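PDB 3A3J: PBP5 from Haemophilus influenzae, which removes C-terminal D-alanyl residues from sugar-peptide precursors of the bacterial cell wall, acting as a serine D,D-carboxypeptidase. Local coordinates for residues 225-230 with 244-249; 11-16 with 149-154; 209-214 with 236-241. All coordinates share one frame; numbering follows the deposited sequence.

Contact 1 (225-230 with 244-249); sequences LISVVM and KLLQWG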
# COMPACT_ATOMS: atom_id res chain seq x y z
N LEU A 225 1.23 -6.93 -7.67
CA LEU A 225 0.37 -7.43 -6.61
C LEU A 225 0.95 -7.17 -5.20
O LEU A 225 2.15 -7.00 -5.03
CB LEU A 225 0.18 -8.95 -6.75
CG LEU A 225 -0.41 -9.52 -8.09
CD1 LEU A 225 -0.48 -11.12 -8.10
CD2 LEU A 225 -1.78 -8.88 -8.41
N ILE A 226 0.07 -7.22 -4.20
CA ILE A 226 0.49 -7.04 -2.87
C ILE A 226 -0.22 -8.11 -2.13
O ILE A 226 -1.47 -8.22 -2.31
CB ILE A 226 -0.01 -5.65 -2.34
CG1 ILE A 226 0.76 -4.56 -3.06
CG2 ILE A 226 0.14 -5.56 -0.81
CD1 ILE A 226 0.15 -3.16 -2.74
N SER A 227 0.52 -8.91 -1.32
CA SER A 227 -0.14 -9.89 -0.46
C SER A 227 0.07 -9.56 1.00
O SER A 227 1.09 -8.94 1.32
CB SER A 227 0.47 -11.28 -0.71
OG SER A 227 1.95 -11.28 -0.65
N VAL A 228 -0.81 -10.06 1.87
CA VAL A 228 -0.65 -9.91 3.27
C VAL A 228 -1.10 -11.22 3.89
O VAL A 228 -2.17 -11.67 3.60
CB VAL A 228 -1.52 -8.69 3.89
CG1 VAL A 228 -1.25 -8.55 5.36
CG2 VAL A 228 -1.25 -7.37 3.14
N VAL A 229 -0.27 -11.82 4.74
CA VAL A 229 -0.68 -12.95 5.53
C VAL A 229 -0.43 -12.66 7.03
O VAL A 229 0.59 -12.07 7.40
CB VAL A 229 0.10 -14.27 5.08
CG1 VAL A 229 -0.11 -14.50 3.57
CG2 VAL A 229 1.64 -14.14 5.35
N MET A 230 -1.35 -13.09 7.88
CA MET A 230 -1.22 -12.83 9.25
C MET A 230 -1.49 -14.11 9.98
O MET A 230 -2.25 -14.95 9.49
CB MET A 230 -2.24 -11.73 9.68
CG MET A 230 -1.83 -10.41 9.19
SD MET A 230 -3.09 -9.10 9.24
CE MET A 230 -1.98 -7.75 9.63
N LYS A 244 2.81 -18.45 -2.64
CA LYS A 244 1.64 -19.14 -3.16
C LYS A 244 0.54 -18.15 -3.65
O LYS A 244 -0.09 -18.35 -4.73
CB LYS A 244 1.05 -20.07 -2.10
CG LYS A 244 1.64 -21.51 -2.09
CD LYS A 244 0.94 -22.45 -1.12
CE LYS A 244 1.94 -23.44 -0.46
NZ LYS A 244 1.25 -24.09 0.67
N LEU A 245 0.23 -17.14 -2.83
CA LEU A 245 -0.74 -16.11 -3.23
C LEU A 245 -0.27 -15.38 -4.46
O LEU A 245 -1.04 -15.22 -5.43
CB LEU A 245 -0.97 -15.12 -2.10
CG LEU A 245 -1.88 -15.74 -1.06
CD1 LEU A 245 -1.80 -14.84 0.22
CD2 LEU A 245 -3.35 -15.78 -1.57
N LEU A 246 0.98 -14.94 -4.46
CA LEU A 246 1.43 -14.12 -5.54
C LEU A 246 1.37 -14.92 -6.90
O LEU A 246 0.82 -14.42 -7.89
CB LEU A 246 2.81 -13.59 -5.24
CG LEU A 246 2.88 -12.67 -4.00
CD1 LEU A 246 4.34 -12.34 -3.69
CD2 LEU A 246 2.05 -11.38 -4.23
N GLN A 247 1.93 -16.13 -6.92
CA GLN A 247 1.98 -16.98 -8.13
C GLN A 247 0.60 -17.37 -8.62
O GLN A 247 0.37 -17.36 -9.80
CB GLN A 247 2.84 -18.24 -7.90
CG GLN A 247 4.34 -17.96 -7.82
CD GLN A 247 5.09 -19.25 -7.45
OE1 GLN A 247 4.51 -20.17 -6.81
NE2 GLN A 247 6.34 -19.34 -7.88
N TRP A 248 -0.31 -17.69 -7.72
CA TRP A 248 -1.68 -17.89 -8.12
C TRP A 248 -2.22 -16.64 -8.76
O TRP A 248 -3.03 -16.69 -9.73
CB TRP A 248 -2.52 -18.15 -6.90
CG TRP A 248 -3.96 -18.43 -7.15
CD1 TRP A 248 -4.50 -19.62 -7.62
CD2 TRP A 248 -5.09 -17.56 -6.92
NE1 TRP A 248 -5.86 -19.54 -7.66
CE2 TRP A 248 -6.26 -18.29 -7.25
CE3 TRP A 248 -5.23 -16.24 -6.47
CZ2 TRP A 248 -7.54 -17.73 -7.16
CZ3 TRP A 248 -6.48 -15.70 -6.36
CH2 TRP A 248 -7.63 -16.45 -6.69
N GLY A 249 -1.84 -15.50 -8.19
CA GLY A 249 -2.29 -14.23 -8.75
C GLY A 249 -1.74 -14.02 -10.14
O GLY A 249 -2.50 -13.87 -11.08

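Contact 2 (11-16 with 149-154); sequences TYVLMD and SSARDM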
# COMPACT_ATOMS: atom_id res chain seq x y z
N THR A 11 -5.34 -15.05 8.51
CA THR A 11 -5.95 -13.95 7.81
C THR A 11 -5.03 -13.70 6.65
O THR A 11 -3.84 -13.94 6.80
CB THR A 11 -5.85 -12.68 8.73
OG1 THR A 11 -6.91 -12.66 9.68
CG2 THR A 11 -5.77 -11.46 8.00
N TYR A 12 -5.54 -13.20 5.52
CA TYR A 12 -4.73 -12.80 4.41
C TYR A 12 -5.50 -12.08 3.33
O TYR A 12 -6.73 -12.16 3.24
CB TYR A 12 -4.07 -14.04 3.78
CG TYR A 12 -5.01 -15.06 3.12
CD1 TYR A 12 -5.45 -14.92 1.79
CD2 TYR A 12 -5.39 -16.17 3.80
CE1 TYR A 12 -6.28 -15.90 1.19
CE2 TYR A 12 -6.15 -17.11 3.24
CZ TYR A 12 -6.60 -17.00 1.95
OH TYR A 12 -7.41 -18.02 1.49
N VAL A 13 -4.79 -11.40 2.47
CA VAL A 13 -5.49 -10.73 1.42
C VAL A 13 -4.49 -10.73 0.27
O VAL A 13 -3.27 -10.71 0.53
CB VAL A 13 -5.87 -9.27 1.81
CG1 VAL A 13 -4.77 -8.32 1.44
CG2 VAL A 13 -7.08 -8.83 1.05
N LEU A 14 -4.99 -10.77 -0.98
CA LEU A 14 -4.14 -10.55 -2.12
C LEU A 14 -4.86 -9.47 -2.94
O LEU A 14 -6.10 -9.55 -3.08
CB LEU A 14 -4.08 -11.82 -2.99
CG LEU A 14 -3.33 -11.67 -4.35
CD1 LEU A 14 -1.83 -11.36 -4.03
CD2 LEU A 14 -3.37 -12.94 -5.25
N MET A 15 -4.14 -8.51 -3.53
CA MET A 15 -4.85 -7.39 -4.15
C MET A 15 -3.97 -6.88 -5.27
O MET A 15 -2.77 -6.82 -5.11
CB MET A 15 -5.14 -6.29 -3.08
CG MET A 15 -5.32 -4.88 -3.65
SD MET A 15 -5.29 -3.44 -2.46
CE MET A 15 -3.90 -2.53 -3.01
N ASP A 16 -4.55 -6.53 -6.41
CA ASP A 16 -3.83 -5.88 -7.48
C ASP A 16 -3.57 -4.44 -7.07
O ASP A 16 -4.50 -3.72 -6.68
CB ASP A 16 -4.66 -5.86 -8.79
CG ASP A 16 -3.92 -5.23 -9.94
OD1 ASP A 16 -3.19 -5.93 -10.72
OD2 ASP A 16 -3.97 -4.01 -10.04
N SER A 149 -4.52 -3.92 13.41
CA SER A 149 -4.70 -3.57 12.03
C SER A 149 -5.41 -4.76 11.45
O SER A 149 -5.89 -5.67 12.19
CB SER A 149 -3.37 -3.28 11.32
OG SER A 149 -3.59 -2.60 10.07
N SER A 150 -5.43 -4.80 10.14
CA SER A 150 -6.00 -5.97 9.44
C SER A 150 -5.26 -6.17 8.10
O SER A 150 -4.54 -5.26 7.60
CB SER A 150 -7.50 -5.73 9.21
OG SER A 150 -7.60 -4.84 8.10
N ALA A 151 -5.48 -7.35 7.48
CA ALA A 151 -4.81 -7.70 6.25
C ALA A 151 -5.12 -6.68 5.20
O ALA A 151 -4.24 -6.21 4.49
CB ALA A 151 -5.28 -9.14 5.82
N ARG A 152 -6.40 -6.30 5.09
CA ARG A 152 -6.79 -5.33 4.02
C ARG A 152 -6.22 -3.94 4.31
O ARG A 152 -5.76 -3.23 3.41
CB ARG A 152 -8.35 -5.22 3.93
CG ARG A 152 -8.81 -4.36 2.70
CD ARG A 152 -10.13 -3.66 2.90
NE ARG A 152 -11.15 -4.64 3.27
CZ ARG A 152 -11.91 -5.23 2.34
NH1 ARG A 152 -12.84 -6.10 2.69
NH2 ARG A 152 -11.71 -4.92 1.05
N ASP A 153 -6.26 -3.52 5.58
CA ASP A 153 -5.71 -2.17 5.95
C ASP A 153 -4.21 -2.13 5.70
O ASP A 153 -3.62 -1.14 5.12
CB ASP A 153 -6.04 -1.85 7.42
CG ASP A 153 -7.52 -1.44 7.61
OD1 ASP A 153 -8.25 -1.43 6.57
OD2 ASP A 153 -7.90 -1.13 8.77
N MET A 154 -3.57 -3.25 6.02
CA MET A 154 -2.07 -3.30 5.70
C MET A 154 -1.82 -3.36 4.20
O MET A 154 -0.84 -2.82 3.70
CB MET A 154 -1.40 -4.48 6.48
CG MET A 154 -1.17 -4.11 8.01
SD MET A 154 0.06 -2.85 7.95
CE MET A 154 -0.10 -2.23 9.58

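Contact 3 (209-214 with 236-241); sequences AGYNLV and KGREVE. With SO4 (sulfate ion), chain B.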
# COMPACT_ATOMS: atom_id res chain seq x y z
N ALA A 209 -0.60 -14.43 17.65
CA ALA A 209 -1.20 -15.08 16.47
C ALA A 209 -0.26 -15.90 15.61
O ALA A 209 -0.74 -16.74 14.85
CB ALA A 209 -1.91 -14.04 15.59
N GLY A 210 1.04 -15.58 15.65
CA GLY A 210 2.01 -16.08 14.70
C GLY A 210 2.82 -15.00 13.99
O GLY A 210 3.06 -13.88 14.56
N TYR A 211 3.20 -15.33 12.74
CA TYR A 211 4.09 -14.57 11.87
C TYR A 211 3.33 -13.86 10.72
O TYR A 211 2.34 -14.38 10.21
CB TYR A 211 5.14 -15.48 11.25
CG TYR A 211 6.14 -16.01 12.29
CD1 TYR A 211 7.28 -15.30 12.60
CD2 TYR A 211 5.88 -17.19 12.98
CE1 TYR A 211 8.17 -15.76 13.62
CE2 TYR A 211 6.78 -17.68 14.00
CZ TYR A 211 7.89 -16.96 14.31
OH TYR A 211 8.74 -17.44 15.30
N ASN A 212 3.81 -12.70 10.29
CA ASN A 212 3.06 -12.01 9.28
C ASN A 212 3.99 -11.39 8.28
O ASN A 212 5.22 -11.27 8.51
CB ASN A 212 2.04 -11.01 9.96
CG ASN A 212 2.73 -9.87 10.70
OD1 ASN A 212 3.85 -9.44 10.38
ND2 ASN A 212 2.03 -9.31 11.65
N LEU A 213 3.49 -11.08 7.10
CA LEU A 213 4.39 -10.52 6.11
C LEU A 213 3.55 -9.77 5.12
O LEU A 213 2.49 -10.20 4.79
CB LEU A 213 5.10 -11.67 5.36
CG LEU A 213 5.87 -11.38 4.05
CD1 LEU A 213 6.96 -10.40 4.25
CD2 LEU A 213 6.41 -12.65 3.26
N VAL A 214 4.03 -8.64 4.63
CA VAL A 214 3.42 -7.92 3.57
C VAL A 214 4.37 -7.98 2.40
O VAL A 214 5.50 -7.56 2.51
CB VAL A 214 3.16 -6.44 4.02
CG1 VAL A 214 2.60 -5.62 2.84
CG2 VAL A 214 2.12 -6.47 5.09
N LYS A 236 9.36 -19.46 8.18
CA LYS A 236 9.48 -19.91 6.79
C LYS A 236 8.14 -20.06 6.12
O LYS A 236 8.02 -19.75 4.94
CB LYS A 236 10.32 -21.20 6.73
CG LYS A 236 11.80 -20.92 7.00
CD LYS A 236 12.56 -22.27 7.18
CE LYS A 236 13.92 -22.08 7.87
NZ LYS A 236 14.62 -23.39 7.81
N GLY A 237 7.13 -20.57 6.83
CA GLY A 237 5.78 -20.73 6.23
C GLY A 237 5.20 -19.44 5.63
O GLY A 237 4.42 -19.45 4.63
N ARG A 238 5.60 -18.30 6.20
CA ARG A 238 4.98 -17.05 5.78
C ARG A 238 5.47 -16.67 4.39
O ARG A 238 4.69 -16.20 3.54
CB ARG A 238 5.17 -15.93 6.83
CG ARG A 238 6.54 -15.28 6.73
CD ARG A 238 6.76 -14.30 7.83
NE ARG A 238 8.20 -14.01 7.98
CZ ARG A 238 8.68 -13.29 8.96
NH1 ARG A 238 7.83 -12.76 9.85
NH2 ARG A 238 9.98 -13.08 9.08
N GLU A 239 6.75 -16.91 4.12
CA GLU A 239 7.21 -16.67 2.76
C GLU A 239 6.62 -17.65 1.73
O GLU A 239 6.32 -17.27 0.57
CB GLU A 239 8.75 -16.69 2.68
CG GLU A 239 9.41 -15.68 3.63
CD GLU A 239 10.92 -15.92 3.72
OE1 GLU A 239 11.46 -16.70 2.89
OE2 GLU A 239 11.57 -15.27 4.54
N VAL A 240 6.46 -18.91 2.14
CA VAL A 240 5.84 -19.90 1.28
C VAL A 240 4.35 -19.53 0.91
O VAL A 240 3.98 -19.52 -0.22
CB VAL A 240 5.91 -21.33 1.89
CG1 VAL A 240 5.03 -22.26 1.08
CG2 VAL A 240 7.37 -21.91 1.86
N GLU A 241 3.50 -19.31 1.92
CA GLU A 241 2.13 -18.92 1.70
C GLU A 241 2.03 -17.62 0.88
O GLU A 241 1.11 -17.45 0.08
CB GLU A 241 1.39 -18.78 3.01
CG GLU A 241 1.41 -20.01 3.83
CD GLU A 241 0.95 -21.21 2.98
OE1 GLU A 241 -0.24 -21.29 2.64
OE2 GLU A 241 1.76 -22.09 2.66
S SO4 B . 10.56 -10.68 11.88
O1 SO4 B . 10.54 -9.28 11.43
O2 SO4 B . 9.27 -11.29 12.21
O3 SO4 B . 11.20 -11.32 10.75
O4 SO4 B . 11.26 -10.82 13.21

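Contact 1 (225-230 with 244-249)
Leu225, Ser227 and Val229 turn one face of strand 225-230 toward helix 244-249 and meet Leu245, Leu246 and Gly249 there. Helix and strand run roughly antiparallel, their short axes at 147° and 8.6 Å apart at closest approach. Leu246 and Leu225 carry the contact about equally. The CB of Leu246 does not aim straight at the strand, but the isobutyl end comes nearer; CG stands anti to its own carbonyl carbon (chi1 -63°). Its CD2 meets two strand residues. On one of them Leu246 CD2 lies 4.0 Å from Leu225 CB; on the other it lies 3.6 Å from Ser227 OG. The hydroxyl therefore faces a methyl group rather than a polar atom of the helix, OG sitting in the crowded position between its backbone N and carbonyl carbon (chi1 50°). Leu225 reaches further along the helix: its CD1 touches the backbone, 3.6 Å from Leu246 O and 3.7 Å from Gly249 CA. The second approach is possible because Gly249 has no CB on this inward-facing side. At the other end the Val229 and Leu245 side chains pass with their ends pointing opposite ways, Val229 CG1 3.8 Å from Leu245 CD1. The contact is thus made by van der Waals packing, mostly between aliphatic groups, with the serine hydroxyl set among them. Leu246 also packs on Leu14 of strand 11-16. The alternate residues Ile226 and Val228 point the other way, onto helix 151-164, so the strand is covered by helices on both faces. Its edges pair with strands 11-16 and 210-218, which places it in the middle of the five-stranded antiparallel sheet of the penicillin-binding, beta-lactamase-like fold, with helix 235-252 packed on the face opposite helix 151-164.

Contact 2 (11-16 with 149-154)
Tyr12 and Ala151 bring their CA atoms to 5.4 Å, the nearest backbone approach between strand 11-16 and the first turn of helix 151-164. Ala151 is the centre of the contact: its single methyl group points at the strand and is met by side chains two residues apart. Thr11 comes in with its methyl, CG2 lying anti to the backbone N and only 3.2 Å from Ala151 CB, tighter than usual for two carbons. Val13 packs CB to CB with Ala151 at 4.1 Å, and Val13 CG1 lies 3.7 Å from Ala151 O. Both residues belong to the sheet face that carries helix 151-164 in this beta-lactamase-like domain; Tyr12 and Leu14 point to the other face, against helix 235-252. The helix start is fixed by an N-cap. Ser150 OG accepts from Asp153 N at 3.1 Å, a nearly straight bond (164°), so the first turn that presents Ala151 to the strand is closed by a side chain. Past the apolar patch, Arg152 NE makes a salt bridge with Asp29 OD1, while Asp153 OD2 is hydrogen-bonded to Asn133 N and Thr134 OG1.

Contact 3 (209-214 with 236-241)
Tyr211, Leu213 and Arg238 meet beside the active-site cleft, where strand 210-214 pairs with the strand carrying Lys202, the substrate-binding residue of a probable K(T/S)G motif. A sulfate ion, probably from the crystallisation liquor, occupies the spot. Arg238 leaves the helix with CG between its backbone N and carbonyl carbon (chi1 80°), then runs extended to NE, its CD passing 4.0 Å from Leu213 CB. Leu213 CD2 reaches back to the helix, 4.0 Å from Arg238 O. The guanidinium presents an edge to the sulfate, whose sulfur lies in its plane: Arg238 NH1 donates to sulfate O2 at 3.1 Å (168°), Arg238 NH2 to sulfate O3 at 2.7 Å. Arg238 NH1 also makes a weak, bent hydrogen bond to Asn212 O, at 3.3 Å. The Tyr211 ring stands almost perpendicular to the guanidinium (86° between planes), with Arg238 NH1 at the ring's edge, 3.8 Å from Tyr211 CD1; it is not a stack. Asn212 CB points away from the helix; its ND2 is hydrogen-bonded to Pro34 O. Thr203 OG1 also hydrogen-bonds the sulfate. An anion held jointly by the motif threonine, Thr203, and an arginine of helix 235-252 is consistent with the pocket that takes the terminal carboxylate of substrates and penicillins in serine penicillin-binding enzymes.

Overall arrangement
Contacts 1 and 3 use successive parts of helix 235-252 on one face of the antiparallel sheet, while contact 2 lies on the face covered by helix 151-164. The centre of contact 1 is about 11 Å from that of contact 3 and about 10 Å from that of contact 2. Strand 224-232 joins them: Met230 N lies 2.8 Å from Thr11 O, and Val229 O 3.1 Å from Leu213 N, both probable hydrogen bonds. Contact 3 holds the sulfate and borders the catalytic centre, the Asn212 side chain about 6 Å from that of Ser36 and the Leu213 side chain about 6 Å from that of Lys202. In contact 1 the Ile226 side chain is about 10 Å from that of Lys202; contact 2 is structural packing away from the site.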